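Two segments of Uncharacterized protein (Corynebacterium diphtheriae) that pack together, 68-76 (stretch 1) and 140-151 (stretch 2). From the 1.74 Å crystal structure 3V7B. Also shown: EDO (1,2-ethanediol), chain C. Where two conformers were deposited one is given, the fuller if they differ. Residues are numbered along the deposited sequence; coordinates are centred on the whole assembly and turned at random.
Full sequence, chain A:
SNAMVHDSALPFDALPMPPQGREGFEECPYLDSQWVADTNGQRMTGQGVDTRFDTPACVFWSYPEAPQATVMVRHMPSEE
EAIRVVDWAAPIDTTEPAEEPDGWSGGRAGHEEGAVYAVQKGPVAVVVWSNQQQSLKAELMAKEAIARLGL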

# COMPACT_ATOMS: atom_id res chain seq x y z
N GLN A 68 -3.98 -9.39 5.04
CA GLN A 68 -2.84 -10.01 4.35
C GLN A 68 -2.05 -8.94 3.56
O GLN A 68 -0.85 -9.07 3.37
CB GLN A 68 -3.23 -11.22 3.48
CG GLN A 68 -4.00 -10.89 2.18
CD GLN A 68 -4.02 -12.13 1.28
OE1 GLN A 68 -2.98 -12.67 0.95
NE2 GLN A 68 -5.21 -12.64 1.01
N ALA A 69 -2.72 -7.93 3.05
CA ALA A 69 -2.07 -6.85 2.29
C ALA A 69 -2.90 -5.59 2.41
O ALA A 69 -4.14 -5.58 2.41
CB ALA A 69 -1.90 -7.24 0.80
N THR A 70 -2.19 -4.49 2.45
CA THR A 70 -2.82 -3.18 2.47
C THR A 70 -2.11 -2.31 1.43
O THR A 70 -0.87 -2.23 1.43
CB THR A 70 -2.65 -2.53 3.87
OG1 THR A 70 -3.32 -3.32 4.88
CG2 THR A 70 -3.12 -1.05 3.88
N VAL A 71 -2.90 -1.61 0.60
CA VAL A 71 -2.32 -0.78 -0.45
C VAL A 71 -2.90 0.60 -0.27
O VAL A 71 -4.12 0.76 -0.25
CB VAL A 71 -2.63 -1.30 -1.88
CG1 VAL A 71 -2.13 -0.33 -2.94
CG2 VAL A 71 -2.02 -2.72 -2.07
N MSE A 72 -2.00 1.57 -0.10
CA MSE A 72 -2.37 2.94 0.13
C MSE A 72 -1.68 3.92 -0.82
O MSE A 72 -0.45 3.96 -0.94
CB MSE A 72 -2.13 3.36 1.58
CG MSE A 72 -2.57 4.85 1.87
SE MSE A 72 -2.34 5.25 3.77
CE MSE A 72 -0.38 5.11 3.74
N VAL A 73 -2.52 4.69 -1.54
CA VAL A 73 -2.12 5.76 -2.42
C VAL A 73 -2.39 7.15 -1.82
O VAL A 73 -3.49 7.47 -1.43
CB VAL A 73 -2.78 5.64 -3.82
CG1 VAL A 73 -2.27 6.80 -4.74
CG2 VAL A 73 -2.38 4.28 -4.45
N ARG A 74 -1.35 7.98 -1.69
CA ARG A 74 -1.46 9.25 -1.02
C ARG A 74 -1.16 10.38 -2.00
O ARG A 74 -0.20 10.34 -2.74
CB ARG A 74 -0.46 9.39 0.10
CG ARG A 74 -0.74 8.67 1.38
CD ARG A 74 -2.11 8.67 1.89
NE ARG A 74 -2.62 10.04 2.13
CZ ARG A 74 -2.51 10.74 3.24
NH1 ARG A 74 -1.99 10.22 4.32
NH2 ARG A 74 -2.99 11.98 3.29
N HIS A 75 -2.01 11.34 -2.06
CA HIS A 75 -1.68 12.56 -2.81
C HIS A 75 -1.47 13.64 -1.75
O HIS A 75 -2.43 14.15 -1.11
CB HIS A 75 -2.78 12.92 -3.79
CG HIS A 75 -2.86 12.01 -4.98
ND1 HIS A 75 -3.36 10.72 -4.90
CD2 HIS A 75 -2.57 12.23 -6.32
CE1 HIS A 75 -3.32 10.15 -6.12
NE2 HIS A 75 -2.83 11.07 -6.99
N MSE A 76 -0.22 13.95 -1.50
CA MSE A 76 0.14 14.93 -0.44
C MSE A 76 0.20 16.36 -1.03
O MSE A 76 0.30 16.54 -2.24
CB MSE A 76 1.47 14.59 0.23
CG MSE A 76 1.53 13.17 0.87
SE MSE A 76 0.00 12.74 2.06
CE MSE A 76 0.61 13.74 3.61
N LEU A 140 5.70 -6.08 -6.04
CA LEU A 140 4.87 -6.43 -7.22
C LEU A 140 3.52 -5.78 -7.16
O LEU A 140 3.03 -5.25 -8.17
CB LEU A 140 4.69 -7.94 -7.30
CG LEU A 140 5.90 -8.80 -7.68
CD1 LEU A 140 5.65 -10.31 -7.45
CD2 LEU A 140 6.28 -8.49 -9.14
N MSE A 141 2.94 -5.77 -5.96
CA MSE A 141 1.68 -5.10 -5.76
C MSE A 141 1.79 -3.57 -5.97
O MSE A 141 0.92 -2.98 -6.57
CB MSE A 141 1.11 -5.50 -4.37
CG MSE A 141 0.63 -6.91 -4.32
SE MSE A 141 -0.27 -7.39 -2.65
CE MSE A 141 1.24 -7.58 -1.46
N ALA A 142 2.82 -2.95 -5.42
CA ALA A 142 3.00 -1.50 -5.62
C ALA A 142 3.15 -1.16 -7.07
O ALA A 142 2.52 -0.21 -7.58
CB ALA A 142 4.17 -0.97 -4.85
N LYS A 143 4.00 -1.89 -7.77
CA LYS A 143 4.20 -1.68 -9.20
C LYS A 143 2.93 -1.84 -10.01
O LYS A 143 2.66 -1.04 -10.89
CB LYS A 143 5.29 -2.61 -9.71
CG LYS A 143 6.65 -2.23 -9.17
CD LYS A 143 7.74 -3.20 -9.65
CE LYS A 143 8.30 -2.75 -11.00
NZ LYS A 143 7.78 -3.60 -12.09
N GLU A 144 2.14 -2.84 -9.67
CA GLU A 144 0.91 -3.09 -10.37
C GLU A 144 -0.10 -2.00 -10.14
O GLU A 144 -0.73 -1.54 -11.11
CB GLU A 144 0.33 -4.44 -9.96
CG GLU A 144 -0.98 -4.87 -10.64
CD GLU A 144 -0.94 -4.86 -12.18
OE1 GLU A 144 0.14 -4.95 -12.78
OE2 GLU A 144 -2.05 -4.72 -12.77
N ALA A 145 -0.21 -1.53 -8.90
CA ALA A 145 -1.15 -0.42 -8.58
C ALA A 145 -0.72 0.82 -9.35
O ALA A 145 -1.55 1.47 -10.00
CB ALA A 145 -1.18 -0.15 -7.03
N ILE A 146 0.57 1.14 -9.30
CA ILE A 146 1.08 2.28 -10.02
C ILE A 146 0.77 2.18 -11.54
O ILE A 146 0.38 3.16 -12.14
CB ILE A 146 2.58 2.50 -9.75
CG1 ILE A 146 2.78 3.01 -8.29
CG2 ILE A 146 3.16 3.47 -10.82
CD1 ILE A 146 4.24 2.93 -7.78
N ALA A 147 1.05 1.01 -12.14
CA ALA A 147 0.70 0.82 -13.55
C ALA A 147 -0.83 0.99 -13.81
O ALA A 147 -1.27 1.68 -14.72
CB ALA A 147 1.18 -0.57 -13.97
N ARG A 148 -1.65 0.32 -13.03
CA ARG A 148 -3.10 0.39 -13.22
C ARG A 148 -3.66 1.79 -13.02
O ARG A 148 -4.63 2.16 -13.68
CB ARG A 148 -3.84 -0.62 -12.34
CG ARG A 148 -3.68 -2.05 -12.79
CD ARG A 148 -4.60 -2.30 -13.98
NE ARG A 148 -6.00 -2.26 -13.59
CZ ARG A 148 -6.64 -3.31 -13.05
NH1 ARG A 148 -6.03 -4.48 -12.87
NH2 ARG A 148 -7.90 -3.21 -12.71
N LEU A 149 -3.09 2.55 -12.11
CA LEU A 149 -3.58 3.93 -11.90
C LEU A 149 -2.99 4.97 -12.86
O LEU A 149 -3.40 6.11 -12.85
CB LEU A 149 -3.30 4.36 -10.43
CG LEU A 149 -4.18 3.58 -9.45
CD1 LEU A 149 -3.54 3.60 -8.02
CD2 LEU A 149 -5.62 4.07 -9.50
N GLY A 150 -1.99 4.61 -13.65
CA GLY A 150 -1.38 5.56 -14.55
C GLY A 150 -0.57 6.62 -13.81
O GLY A 150 -0.48 7.72 -14.28
N LEU A 151 0.05 6.28 -12.67
CA LEU A 151 0.77 7.28 -11.85
C LEU A 151 2.21 7.42 -12.32
O LEU A 151 2.87 8.40 -11.94
CB LEU A 151 0.77 6.90 -10.36
CG LEU A 151 -0.60 6.86 -9.70
CD1 LEU A 151 -0.56 6.25 -8.30
CD2 LEU A 151 -1.25 8.25 -9.76
OXT LEU A 151 2.77 6.55 -13.05
C1 EDO C . -0.21 -6.52 7.40
O1 EDO C . -1.40 -6.80 8.17
C2 EDO C . -0.62 -5.91 6.05
O2 EDO C . -1.44 -4.72 6.09

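The contact between residues 68-76 and 140-151 is a small, mainly apolar packing of an α-helix and its C-terminal tail against one face of a β-strand, held by side-chain contacts alone, with no hydrogen bond or salt bridge passing between the two segments. It illustrates a general rule: when two periodic structures meet, each offers the residues that its own repeat brings to the same side. In a strand that repeat is two, and Ala 69, Val 71 and Val 73 all direct their CA-to-CB bonds toward the helix, while Thr 70 points away. In a helix the repeat is close to four, and Met 141, Ala 145 and Leu 149 answer in the same order. The N-to-C directions differ by 41°, so the two series run roughly the same way and pair one after another, although the sequence separation of any touching pair is at least 72 residues.

The first pair is Ala 69 with Met 141, present here as selenomethionine. The long side chain (m, t, m) carries its selenium to the small methyl group, with Ala 69 CB and Met 141 SE 3.8 Å apart. Here the reach comes from the helix and the compact partner from the strand. One helical turn later the balance is reversed: Ala 145 projects only a methyl group, and branched Val 71, with chi1 in t, brings CG1 to 4.2 Å from Ala 145 CB. The axes approach to 9.7 Å, and in each of these two pairs a larger side chain meets a methyl group. Val 73, also t, uses both of its methyl groups: CG2 lies 3.8 Å from Leu 149 CD1, and CG1 lies 4.0 Å from Leu 151 CD1. Its branching at CB thus serves two leucines at once.

Leu 151 joins the contact from just beyond the end of the helix. Gly 150 adopts a positive phi of 70°, a conformation that favours glycine, and forms a Schellman motif in which Gly 150 N bonds to Ala 147 O (3.2 Å) and Leu 151 N to Ile 146 O (3.2 Å). The C-terminal residue then directs its side chain toward the strand. Leu 151 CD2 also lies 4.3 Å from His 75 NE2, approaching the ring obliquely; the CA-to-CB bond of His 75 points sideways, but the end of its side chain comes nearer.

Together the two segments bury 278 Å², a modest area to which Met 141, Val 73, Val 71 and Leu 151 contribute most. Ala 69, Val 71, Val 73, Met 141 and Ala 145 are buried in the assembly, as suits side chains without polar groups to satisfy, whereas Leu 149, Leu 151 and His 75 remain partly exposed. Thr 70 OG1 is hydrogen-bonded to O2 of a 1,2-ethanediol molecule at 2.6 Å, and Glu 144 OE2 forms a long salt bridge of 4.0 Å with Arg 148 NH1 within the helix.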